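Local coordinates for pyridoxamine 5'-phosphate oxidase-related, FMN-binding protein (Mycobacterium smegmatis, PDB 6ECI) that binds flavin adenine dinucleotide (FAD) and probably sequesters it, in keeping with a role in protecting mycobacteria against hypoxic and oxidative stress, at residues 40-45 with 99-104; 93-98 with 112-117; 11-16 with 80-85. All blocks are in the same frame, centred on the assembly; numbering follows the deposited sequence.

Contact 1. Residues 40-45 with 99-104; sequences VVQNRT and QRAELL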
loop_
_atom_site.group_PDB
_atom_site.type_symbol
_atom_site.label_atom_id
_atom_site.label_comp_id
_atom_site.label_asym_id
_atom_site.label_seq_id
_atom_site.Cartn_x
_atom_site.Cartn_y
_atom_site.Cartn_z
ATOM N N VAL B 40 -6.499 -11.126 6.980
ATOM C CA VAL B 40 -7.912 -11.123 7.340
ATOM C C VAL B 40 -8.077 -10.332 8.627
ATOM O O VAL B 40 -7.133 -10.141 9.398
ATOM C CB VAL B 40 -8.520 -12.535 7.512
ATOM C CG1 VAL B 40 -8.147 -13.432 6.358
ATOM C CG2 VAL B 40 -8.088 -13.147 8.831
ATOM N N VAL B 41 -9.305 -9.874 8.851
ATOM C CA VAL B 41 -9.666 -9.111 10.037
ATOM C C VAL B 41 -10.300 -10.059 11.043
ATOM O O VAL B 41 -11.201 -10.833 10.693
ATOM C CB VAL B 41 -10.622 -7.961 9.685
ATOM C CG1 VAL B 41 -11.047 -7.224 10.938
ATOM C CG2 VAL B 41 -9.965 -7.016 8.699
ATOM N N GLN B 42 -9.828 -10.006 12.287
ATOM C CA GLN B 42 -10.356 -10.834 13.372
ATOM C C GLN B 42 -10.477 -9.970 14.618
ATOM O O GLN B 42 -9.459 -9.609 15.219
ATOM C CB GLN B 42 -9.457 -12.038 13.646
ATOM C CG GLN B 42 -9.602 -13.189 12.679
ATOM C CD GLN B 42 -8.895 -14.431 13.175
ATOM O OE1 GLN B 42 -7.978 -14.348 13.994
ATOM N NE2 GLN B 42 -9.317 -15.594 12.687
ATOM N N ASN B 43 -11.711 -9.648 15.006
ATOM C CA ASN B 43 -12.004 -8.921 16.243
ATOM C C ASN B 43 -11.194 -7.627 16.332
ATOM O O ASN B 43 -10.436 -7.396 17.279
ATOM C CB ASN B 43 -11.753 -9.803 17.469
ATOM C CG ASN B 43 -12.464 -11.135 17.384
ATOM O OD1 ASN B 43 -11.836 -12.191 17.470
ATOM N ND2 ASN B 43 -13.781 -11.097 17.214
ATOM N N ARG B 44 -11.371 -6.781 15.319
ATOM C CA ARG B 44 -10.676 -5.497 15.237
ATOM C C ARG B 44 -9.167 -5.681 15.384
ATOM O O ARG B 44 -8.493 -4.934 16.093
ATOM C CB ARG B 44 -11.215 -4.509 16.276
ATOM C CG ARG B 44 -12.730 -4.498 16.364
ATOM C CD ARG B 44 -13.292 -3.129 16.695
ATOM N NE ARG B 44 -14.543 -2.897 15.976
ATOM C CZ ARG B 44 -15.213 -1.748 15.974
ATOM N NH1 ARG B 44 -14.761 -0.709 16.665
ATOM N NH2 ARG B 44 -16.341 -1.643 15.282
ATOM N N THR B 45 -8.641 -6.718 14.734
ATOM C CA THR B 45 -7.205 -6.906 14.579
ATOM C C THR B 45 -6.937 -7.307 13.137
ATOM O O THR B 45 -7.818 -7.822 12.443
ATOM C CB THR B 45 -6.629 -7.972 15.529
ATOM O OG1 THR B 45 -7.036 -9.278 15.098
ATOM C CG2 THR B 45 -7.095 -7.746 16.955
ATOM N N GLN B 99 -6.018 -19.887 13.452
ATOM C CA GLN B 99 -6.082 -21.032 12.554
ATOM C C GLN B 99 -7.438 -21.181 11.874
ATOM O O GLN B 99 -7.527 -21.867 10.850
ATOM C CB GLN B 99 -5.724 -22.310 13.315
ATOM C CG GLN B 99 -4.290 -22.313 13.828
ATOM C CD GLN B 99 -3.993 -23.468 14.764
ATOM O OE1 GLN B 99 -4.894 -24.199 15.180
ATOM N NE2 GLN B 99 -2.721 -23.635 15.105
ATOM N N ARG B 100 -8.487 -20.556 12.404
ATOM C CA ARG B 100 -9.767 -20.528 11.710
ATOM C C ARG B 100 -9.835 -19.454 10.633
ATOM O O ARG B 100 -10.887 -19.299 10.005
ATOM C CB ARG B 100 -10.917 -20.312 12.697
ATOM C CG ARG B 100 -10.762 -20.995 14.040
ATOM C CD ARG B 100 -11.995 -20.800 14.930
ATOM N NE ARG B 100 -12.728 -19.560 14.655
ATOM C CZ ARG B 100 -13.789 -19.467 13.856
ATOM N NH1 ARG B 100 -14.258 -20.544 13.237
ATOM N NH2 ARG B 100 -14.380 -18.293 13.671
ATOM N N ALA B 101 -8.753 -18.717 10.401
ATOM C CA ALA B 101 -8.811 -17.564 9.515
ATOM C C ALA B 101 -8.888 -17.988 8.052
ATOM O O ALA B 101 -8.299 -18.988 7.635
ATOM C CB ALA B 101 -7.599 -16.662 9.733
ATOM N N GLU B 102 -9.620 -17.205 7.262
ATOM C CA GLU B 102 -9.835 -17.519 5.847
ATOM C C GLU B 102 -8.757 -16.866 4.976
ATOM O O GLU B 102 -9.025 -16.042 4.103
ATOM C CB GLU B 102 -11.233 -17.086 5.421
ATOM C CG GLU B 102 -12.341 -18.051 5.829
ATOM C CD GLU B 102 -12.237 -19.391 5.129
ATOM O OE1 GLU B 102 -11.607 -20.311 5.690
ATOM O OE2 GLU B 102 -12.784 -19.522 4.016
ATOM N N LEU B 103 -7.514 -17.266 5.227
ATOM C CA LEU B 103 -6.348 -16.719 4.549
ATOM C C LEU B 103 -5.933 -17.605 3.384
ATOM O O LEU B 103 -6.076 -18.830 3.427
ATOM C CB LEU B 103 -5.166 -16.557 5.508
ATOM C CG LEU B 103 -5.133 -15.215 6.248
ATOM C CD1 LEU B 103 -4.340 -15.287 7.554
ATOM C CD2 LEU B 103 -4.634 -14.098 5.348
ATOM N N LEU B 104 -5.411 -16.965 2.343
ATOM C CA LEU B 104 -4.885 -17.697 1.202
ATOM C C LEU B 104 -3.772 -18.629 1.667
ATOM O O LEU B 104 -2.905 -18.210 2.448
ATOM C CB LEU B 104 -4.346 -16.734 0.145
ATOM C CG LEU B 104 -5.339 -15.909 -0.680
ATOM C CD1 LEU B 104 -4.599 -14.894 -1.543
ATOM C CD2 LEU B 104 -6.220 -16.800 -1.539
#

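Contact 2. Residues 93-98 with 112-117; sequences ADLAEA and THWVRV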
loop_
_atom_site.group_PDB
_atom_site.type_symbol
_atom_site.label_atom_id
_atom_site.label_comp_id
_atom_site.label_asym_id
_atom_site.label_seq_id
_atom_site.Cartn_x
_atom_site.Cartn_y
_atom_site.Cartn_z
ATOM N N ALA B 93 -5.320 -19.592 22.989
ATOM C CA ALA B 93 -6.562 -18.988 22.515
ATOM C C ALA B 93 -6.320 -18.182 21.246
ATOM O O ALA B 93 -7.035 -18.341 20.250
ATOM C CB ALA B 93 -7.174 -18.112 23.607
ATOM N N ASP B 94 -5.305 -17.312 21.265
ATOM C CA ASP B 94 -4.950 -16.541 20.077
ATOM C C ASP B 94 -4.600 -17.456 18.910
ATOM O O ASP B 94 -5.026 -17.217 17.774
ATOM C CB ASP B 94 -3.781 -15.605 20.400
ATOM C CG ASP B 94 -3.604 -14.500 19.369
ATOM O OD1 ASP B 94 -4.305 -14.514 18.337
ATOM O OD2 ASP B 94 -2.748 -13.618 19.588
ATOM N N LEU B 95 -3.831 -18.516 19.175
ATOM C CA LEU B 95 -3.445 -19.440 18.113
ATOM C C LEU B 95 -4.662 -20.134 17.517
ATOM O O LEU B 95 -4.761 -20.285 16.295
ATOM C CB LEU B 95 -2.452 -20.471 18.651
ATOM C CG LEU B 95 -1.572 -21.221 17.651
ATOM C CD1 LEU B 95 -0.617 -20.266 16.954
ATOM C CD2 LEU B 95 -0.807 -22.335 18.350
ATOM N N ALA B 96 -5.602 -20.557 18.365
ATOM C CA ALA B 96 -6.789 -21.241 17.866
ATOM C C ALA B 96 -7.639 -20.316 17.004
ATOM O O ALA B 96 -8.232 -20.755 16.011
ATOM C CB ALA B 96 -7.607 -21.794 19.032
ATOM N N GLU B 97 -7.706 -19.033 17.362
ATOM C CA GLU B 97 -8.469 -18.088 16.555
ATOM C C GLU B 97 -7.785 -17.824 15.218
ATOM O O GLU B 97 -8.455 -17.663 14.192
ATOM C CB GLU B 97 -8.676 -16.784 17.327
ATOM C CG GLU B 97 -9.427 -15.707 16.556
ATOM C CD GLU B 97 -10.877 -16.072 16.289
ATOM O OE1 GLU B 97 -11.401 -16.981 16.966
ATOM O OE2 GLU B 97 -11.495 -15.448 15.401
ATOM N N ALA B 98 -6.449 -17.787 15.209
ATOM C CA ALA B 98 -5.726 -17.514 13.971
ATOM C C ALA B 98 -5.863 -18.653 12.971
ATOM O O ALA B 98 -5.831 -18.417 11.758
ATOM C CB ALA B 98 -4.250 -17.252 14.270
ATOM N N THR B 112 4.746 -21.840 10.490
ATOM C CA THR B 112 3.756 -20.811 10.737
ATOM C C THR B 112 4.366 -19.733 11.622
ATOM O O THR B 112 5.212 -20.015 12.480
ATOM C CB THR B 112 2.479 -21.413 11.346
ATOM O OG1 THR B 112 1.357 -20.560 11.078
ATOM C CG2 THR B 112 2.614 -21.660 12.846
ATOM N N HIS B 113 3.970 -18.487 11.369
ATOM C CA HIS B 113 4.379 -17.343 12.182
ATOM C C HIS B 113 3.238 -16.338 12.079
ATOM O O HIS B 113 3.242 -15.466 11.209
ATOM C CB HIS B 113 5.708 -16.756 11.728
ATOM C CG HIS B 113 6.317 -15.823 12.727
ATOM N ND1 HIS B 113 7.629 -15.405 12.660
ATOM C CD2 HIS B 113 5.792 -15.240 13.832
ATOM C CE1 HIS B 113 7.884 -14.601 13.677
ATOM N NE2 HIS B 113 6.786 -14.484 14.403
ATOM N N TRP B 114 2.263 -16.475 12.972
ATOM C CA TRP B 114 1.097 -15.607 12.969
ATOM C C TRP B 114 1.430 -14.277 13.630
ATOM O O TRP B 114 2.025 -14.241 14.711
ATOM C CB TRP B 114 -0.069 -16.270 13.698
ATOM C CG TRP B 114 -0.517 -17.567 13.106
ATOM C CD1 TRP B 114 -0.152 -18.821 13.504
ATOM C CD2 TRP B 114 -1.422 -17.740 12.012
ATOM N NE1 TRP B 114 -0.774 -19.764 12.722
ATOM C CE2 TRP B 114 -1.558 -19.126 11.797
ATOM C CE3 TRP B 114 -2.128 -16.857 11.191
ATOM C CZ2 TRP B 114 -2.371 -19.649 10.795
ATOM C CZ3 TRP B 114 -2.934 -17.378 10.195
ATOM C CH2 TRP B 114 -3.050 -18.761 10.006
ATOM N N VAL B 115 1.043 -13.184 12.980
ATOM C CA VAL B 115 1.233 -11.839 13.501
ATOM C C VAL B 115 -0.097 -11.105 13.419
ATOM O O VAL B 115 -0.868 -11.303 12.472
ATOM C CB VAL B 115 2.329 -11.076 12.723
ATOM C CG1 VAL B 115 2.619 -9.731 13.375
ATOM C CG2 VAL B 115 3.595 -11.909 12.621
ATOM N N ARG B 116 -0.374 -10.267 14.415
ATOM C CA ARG B 116 -1.551 -9.411 14.421
ATOM C C ARG B 116 -1.124 -7.964 14.593
ATOM O O ARG B 116 -0.239 -7.661 15.399
ATOM C CB ARG B 116 -2.525 -9.776 15.546
ATOM C CG ARG B 116 -3.277 -11.078 15.366
ATOM C CD ARG B 116 -4.319 -11.234 16.466
ATOM N NE ARG B 116 -4.761 -12.615 16.626
ATOM C CZ ARG B 116 -5.762 -13.169 15.948
ATOM N NH1 ARG B 116 -6.438 -12.461 15.049
ATOM N NH2 ARG B 116 -6.088 -14.434 16.169
ATOM N N VAL B 117 -1.753 -7.073 13.837
ATOM C CA VAL B 117 -1.592 -5.640 14.044
ATOM C C VAL B 117 -2.658 -5.217 15.046
ATOM O O VAL B 117 -3.842 -5.135 14.708
ATOM C CB VAL B 117 -1.709 -4.856 12.732
ATOM C CG1 VAL B 117 -1.572 -3.364 12.999
ATOM C CG2 VAL B 117 -0.655 -5.315 11.748
#

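Contact 3. Residues 11-16 with 80-85; sequences ECWDLL and VIVRGV. With FAD (flavin-adenine dinucleotide), chain C.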
loop_
_atom_site.group_PDB
_atom_site.type_symbol
_atom_site.label_atom_id
_atom_site.label_comp_id
_atom_site.label_asym_id
_atom_site.label_seq_id
_atom_site.Cartn_x
_atom_site.Cartn_y
_atom_site.Cartn_z
ATOM N N GLU B 11 -17.449 1.045 9.875
ATOM C CA GLU B 11 -17.357 0.918 8.425
ATOM C C GLU B 11 -15.966 0.461 8.007
ATOM O O GLU B 11 -15.827 -0.375 7.106
ATOM C CB GLU B 11 -17.715 2.246 7.755
ATOM C CG GLU B 11 -19.065 2.812 8.177
ATOM C CD GLU B 11 -19.233 4.279 7.817
ATOM O OE1 GLU B 11 -19.774 4.571 6.733
ATOM O OE2 GLU B 11 -18.827 5.145 8.619
ATOM N N CYS B 12 -14.926 0.983 8.664
ATOM C CA CYS B 12 -13.556 0.643 8.293
ATOM C C CYS B 12 -13.277 -0.842 8.498
ATOM O O CYS B 12 -12.757 -1.516 7.600
ATOM C CB CYS B 12 -12.568 1.485 9.101
ATOM S SG CYS B 12 -12.654 3.268 8.818
ATOM N N TRP B 13 -13.610 -1.368 9.680
ATOM C CA TRP B 13 -13.297 -2.761 9.980
ATOM C C TRP B 13 -14.032 -3.717 9.050
ATOM O O TRP B 13 -13.515 -4.796 8.735
ATOM C CB TRP B 13 -13.627 -3.076 11.439
ATOM C CG TRP B 13 -12.658 -2.477 12.407
ATOM C CD1 TRP B 13 -12.897 -1.459 13.285
ATOM C CD2 TRP B 13 -11.289 -2.851 12.590
ATOM N NE1 TRP B 13 -11.760 -1.178 14.003
ATOM C CE2 TRP B 13 -10.759 -2.019 13.595
ATOM C CE3 TRP B 13 -10.460 -3.809 11.999
ATOM C CZ2 TRP B 13 -9.437 -2.116 14.026
ATOM C CZ3 TRP B 13 -9.149 -3.905 12.427
ATOM C CH2 TRP B 13 -8.650 -3.064 13.431
ATOM N N ASP B 14 -15.231 -3.344 8.595
ATOM C CA ASP B 14 -15.939 -4.179 7.632
ATOM C C ASP B 14 -15.404 -3.981 6.220
ATOM O O ASP B 14 -15.231 -4.956 5.480
ATOM C CB ASP B 14 -17.439 -3.894 7.682
ATOM C CG ASP B 14 -18.146 -4.699 8.752
ATOM O OD1 ASP B 14 -17.655 -5.799 9.084
ATOM O OD2 ASP B 14 -19.190 -4.235 9.259
ATOM N N LEU B 15 -15.133 -2.732 5.830
ATOM C CA LEU B 15 -14.549 -2.481 4.517
ATOM C C LEU B 15 -13.243 -3.246 4.339
ATOM O O LEU B 15 -12.939 -3.722 3.240
ATOM C CB LEU B 15 -14.324 -0.983 4.315
ATOM C CG LEU B 15 -15.555 -0.159 3.935
ATOM C CD1 LEU B 15 -15.188 1.300 3.776
ATOM C CD2 LEU B 15 -16.187 -0.697 2.666
ATOM N N LEU B 16 -12.465 -3.387 5.415
ATOM C CA LEU B 16 -11.244 -4.182 5.347
ATOM C C LEU B 16 -11.539 -5.641 5.023
ATOM O O LEU B 16 -10.728 -6.307 4.369
ATOM C CB LEU B 16 -10.475 -4.078 6.665
ATOM C CG LEU B 16 -9.729 -2.768 6.902
ATOM C CD1 LEU B 16 -8.925 -2.834 8.191
ATOM C CD2 LEU B 16 -8.827 -2.470 5.718
ATOM N N VAL B 80 -8.619 2.447 4.110
ATOM C CA VAL B 80 -8.561 2.341 5.563
ATOM C C VAL B 80 -7.097 2.260 5.968
ATOM O O VAL B 80 -6.322 1.517 5.354
ATOM C CB VAL B 80 -9.342 1.113 6.074
ATOM C CG1 VAL B 80 -9.095 0.890 7.556
ATOM C CG2 VAL B 80 -10.826 1.282 5.806
ATOM N N ILE B 81 -6.717 3.031 6.984
ATOM C CA ILE B 81 -5.364 3.021 7.527
ATOM C C ILE B 81 -5.440 2.674 9.007
ATOM O O ILE B 81 -6.187 3.306 9.762
ATOM C CB ILE B 81 -4.651 4.371 7.322
ATOM C CG1 ILE B 81 -4.567 4.715 5.835
ATOM C CG2 ILE B 81 -3.255 4.330 7.917
ATOM C CD1 ILE B 81 -3.996 6.087 5.565
ATOM N N VAL B 82 -4.662 1.677 9.418
ATOM C CA VAL B 82 -4.596 1.232 10.804
ATOM C C VAL B 82 -3.204 1.542 11.337
ATOM O O VAL B 82 -2.202 1.061 10.791
ATOM C CB VAL B 82 -4.910 -0.267 10.937
ATOM C CG1 VAL B 82 -4.573 -0.761 12.338
ATOM C CG2 VAL B 82 -6.367 -0.536 10.607
ATOM N N ARG B 83 -3.139 2.349 12.391
ATOM C CA ARG B 83 -1.912 2.545 13.151
ATOM C C ARG B 83 -1.945 1.633 14.366
ATOM O O ARG B 83 -2.907 1.662 15.139
ATOM C CB ARG B 83 -1.744 4.002 13.594
ATOM C CG ARG B 83 -1.756 5.008 12.462
ATOM C CD ARG B 83 -0.864 6.207 12.765
ATOM N NE ARG B 83 -1.057 7.284 11.796
ATOM C CZ ARG B 83 -0.160 7.657 10.884
ATOM N NH1 ARG B 83 1.019 7.051 10.809
ATOM N NH2 ARG B 83 -0.443 8.647 10.049
ATOM N N GLY B 84 -0.905 0.829 14.529
ATOM C CA GLY B 84 -0.858 -0.068 15.660
ATOM C C GLY B 84 0.503 -0.701 15.829
ATOM O O GLY B 84 1.500 -0.238 15.270
ATOM N N VAL B 85 0.530 -1.772 16.619
ATOM C CA VAL B 85 1.746 -2.522 16.901
ATOM C C VAL B 85 1.558 -3.950 16.414
ATOM O O VAL B 85 0.495 -4.548 16.613
ATOM C CB VAL B 85 2.094 -2.500 18.404
ATOM C CG1 VAL B 85 3.435 -3.174 18.644
ATOM C CG2 VAL B 85 2.109 -1.072 18.923
HETATM P PA FAD C . -5.750 15.117 6.814
HETATM O O1A FAD C . -7.178 15.459 7.025
HETATM O O2A FAD C . -4.746 16.190 7.243
HETATM O O5B FAD C . -5.381 13.751 7.508
HETATM C C5B FAD C . -5.668 13.515 8.903
HETATM C C4B FAD C . -5.549 12.038 9.178
HETATM O O4B FAD C . -6.588 11.337 8.466
HETATM C C3B FAD C . -4.255 11.389 8.708
HETATM O O3B FAD C . -3.222 11.526 9.678
HETATM C C2B FAD C . -4.666 9.927 8.522
HETATM O O2B FAD C . -4.540 9.170 9.720
HETATM C C1B FAD C . -6.134 10.048 8.092
HETATM N N9A FAD C . -6.342 9.879 6.659
HETATM C C8A FAD C . -6.168 10.818 5.675
HETATM N N7A FAD C . -6.420 10.382 4.464
HETATM C C5A FAD C . -6.782 9.051 4.668
HETATM C C6A FAD C . -7.168 8.034 3.778
HETATM N N6A FAD C . -7.263 8.187 2.457
HETATM N N1A FAD C . -7.468 6.825 4.311
HETATM C C2A FAD C . -7.381 6.664 5.633
HETATM N N3A FAD C . -7.024 7.549 6.563
HETATM C C4A FAD C . -6.736 8.740 6.010
HETATM N N1 FAD C . -5.931 12.372 -3.116
HETATM C C2 FAD C . -5.362 12.996 -4.188
HETATM O O2 FAD C . -4.798 14.089 -4.075
HETATM N N3 FAD C . -5.410 12.399 -5.434
HETATM C C4 FAD C . -5.996 11.186 -5.733
HETATM O O4 FAD C . -5.976 10.754 -6.885
HETATM C C4X FAD C . -6.599 10.532 -4.587
HETATM N N5 FAD C . -7.179 9.378 -4.775
HETATM C C5X FAD C . -7.755 8.755 -3.678
HETATM C C6 FAD C . -8.380 7.523 -3.860
HETATM C C7 FAD C . -8.973 6.857 -2.792
HETATM C C7M FAD C . -9.639 5.527 -3.026
HETATM C C8 FAD C . -8.940 7.433 -1.512
HETATM C C8M FAD C . -9.575 6.741 -0.336
HETATM C C9 FAD C . -8.317 8.664 -1.326
HETATM C C9A FAD C . -7.728 9.325 -2.397
HETATM N N10 FAD C . -7.094 10.576 -2.245
HETATM C C10 FAD C . -6.515 11.204 -3.318
HETATM C "C1'" FAD C . -7.012 11.221 -0.929
HETATM C "C2'" FAD C . -5.666 10.995 -0.248
HETATM O "O2'" FAD C . -5.346 9.604 -0.243
HETATM C "C3'" FAD C . -5.732 11.503 1.192
HETATM O "O3'" FAD C . -6.974 11.113 1.764
HETATM C "C4'" FAD C . -5.578 13.017 1.327
HETATM O "O4'" FAD C . -4.433 13.448 0.589
HETATM C "C5'" FAD C . -5.469 13.455 2.770
HETATM O "O5'" FAD C . -5.442 14.896 2.824
HETATM P P FAD C . -6.003 15.674 4.071
HETATM O O1P FAD C . -7.533 15.597 4.057
HETATM O O2P FAD C . -5.422 17.034 4.148
HETATM O O3P FAD C . -5.489 14.798 5.284
#

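Contact 1. Residues 40-45 with 99-104
Val40 projects from the end of strand 31-41, in the antiparallel barrel of this flavin-binding, pyridoxamine 5'-phosphate oxidase-like fold, onto the irregular chain that follows helix 92-99. Its two methyls divide the work: CG1 lies 3.5 Å from Leu103 CG, where the two side chains cross obliquely, and CG2 meets Ala101 CB at 3.7 Å. Val40 CG1 also reaches the backbone, 3.6 Å from Glu102 O. An inverse gamma turn centred on Glu102, with a weak bond from Leu103 N to Ala101 O, bends the chain so that residues on both sides of Glu102 meet the one valine. Leu47 of the adjoining strand 46-49 packs against both Val40 and Ala101, while Leu103 lies close to Asn38, an FAD-binding residue whose OD1 accepts a hydrogen bond from Leu104 N.

Gln42 extends the patch at the start of a tight turn closed by Gln42 N to Thr45 O. Its CG stands anti to the carbonyl carbon (chi1 -79°) and the chain runs on extended. OE1 accepts from Arg116 NH1 on strand 114-119 and NE2 donates to Glu97 O of helix 92-99, leaving Gln42 NE2 3.6 Å from Ala101 CB.

Contact 2. Residues 93-98 with 112-117
Asp94 and Arg116 form the salt bridge that joins helix 92-99 to strand 114-119. Segments 93-98 and 114-117 run almost perpendicular, at 94°, and their axes come no closer than 9.9 Å. Arg116 grips side-on, and two of its nitrogens, NE and NH2, go to a single oxygen: NE donates to Asp94 OD1 at 2.6 Å, on the syn side of the carboxylate, and NH2 reaches the same Asp94 OD1 at 2.8 Å, nearly in line with its C-O bond. Carboxylate and guanidinium are close to coplanar, 21° apart. Asp94 CG, anti to its backbone N (chi1 -164°), is carried toward the strand, while the arginine is extended from CG to NE. A weak bond also runs from Arg116 NH2 to Asp94 O, and the Glu97 side chain crosses that of Arg116 at about a right angle, with Glu97 CG 3.6 Å from Arg116 NH2.

The apolar half of the contact belongs to Trp114, two residues earlier on the same side of the strand. Ala98 CB makes a CH-pi contact over its ring face, 4.0 Å from the centroid of the six-membered ring, and Ala98 O lies over the same face, 3.3 Å from Trp114 CH2. Leu95 CD1 approaches Trp114 CD1 at 3.8 Å.

The third guanidinium nitrogen, NH1, bonds to Thr45 OG1 in the neighbouring hairpin turn. With Asp94 close by, the positive charge of Arg116 is probably well compensated although the residue is buried, and helix and strand are joined by a charged pair beside a packed indole.

Contact 3. Residues 11-16 with 80-85
Two torsions set the meeting of Val80 and Leu16. In Val80, CG1 is anti to the backbone N (chi1 171°) and turns mainly to Leu16, though it also touches Cys12, while CG2, anti to the carbonyl carbon, turns to Cys12. Leu16 has CG anti to its own carbonyl carbon (chi1 -75°), and the two side chains cross so that Leu16 CD2 comes to 3.6 Å from Val80 CB, with Leu16 CG 3.8 Å from Val80 CG1. One turn back along the helix, Cys12 CB touches Val80 CG2 at 3.7 Å, so the valine fits against side chains at positions i and i+4.

Two residues along the strand, Val82 continues the patch more loosely. Its CG2 is 4.2 Å from Leu16 CD1 and 4.4 Å from CH2, the far end of the indole, of Trp13, whose CB points away from the strand although the ring end comes back to it. Ile122 of strand 121-127 packs on Cys12, Trp13, Val80 and Val82, closing this part of the core between the helix and the barrel.

Strand alternation sends Ile81 to the opposite face, into the FAD pocket. Its CG1 lies 3.4 Å from FAD C2A, and its CD1 3.5 Å from FAD N3A, both atoms of the adenine ring. Ile34 of the second subunit packs on the same isoleucine, and Arg83 NH1 bonds to Ser32 O of that subunit. The cofactor is held by Ser79, Thr123 and Arg125 of this chain and by Pro36, Arg49 and Lys55 of the second subunit, so its site spans the dimer interface.

Between helix and strand, aliphatic, sulfur-bearing and indole side chains meet in van der Waals contact, consistent with hydrophobic packing, whereas the strand's other face offers an aliphatic surface to the adenine.

In the fold
Contact 3 is the buried one, an apolar seam between helix 9-16 and the barrel. Contact 1 lies at the surface, and contact 2, partly buried, is the one that adds a salt bridge to its packing. Contacts 1 and 2 are close neighbours, their centres about 9 Å apart: contact 2 joins helix 92-99, and contact 1 the chain just after it, to the same sheet, and Leu103 packs on Trp114. Contact 1 also reaches contact 3, since Val41 rests on Trp13 and Leu16 of helix 9-16. Contacts 2 and 3 sit on adjacent strands, 114-119 and 77-88, and meet through Val117 and Val82. Contact 3 alone includes a residue of the FAD pocket.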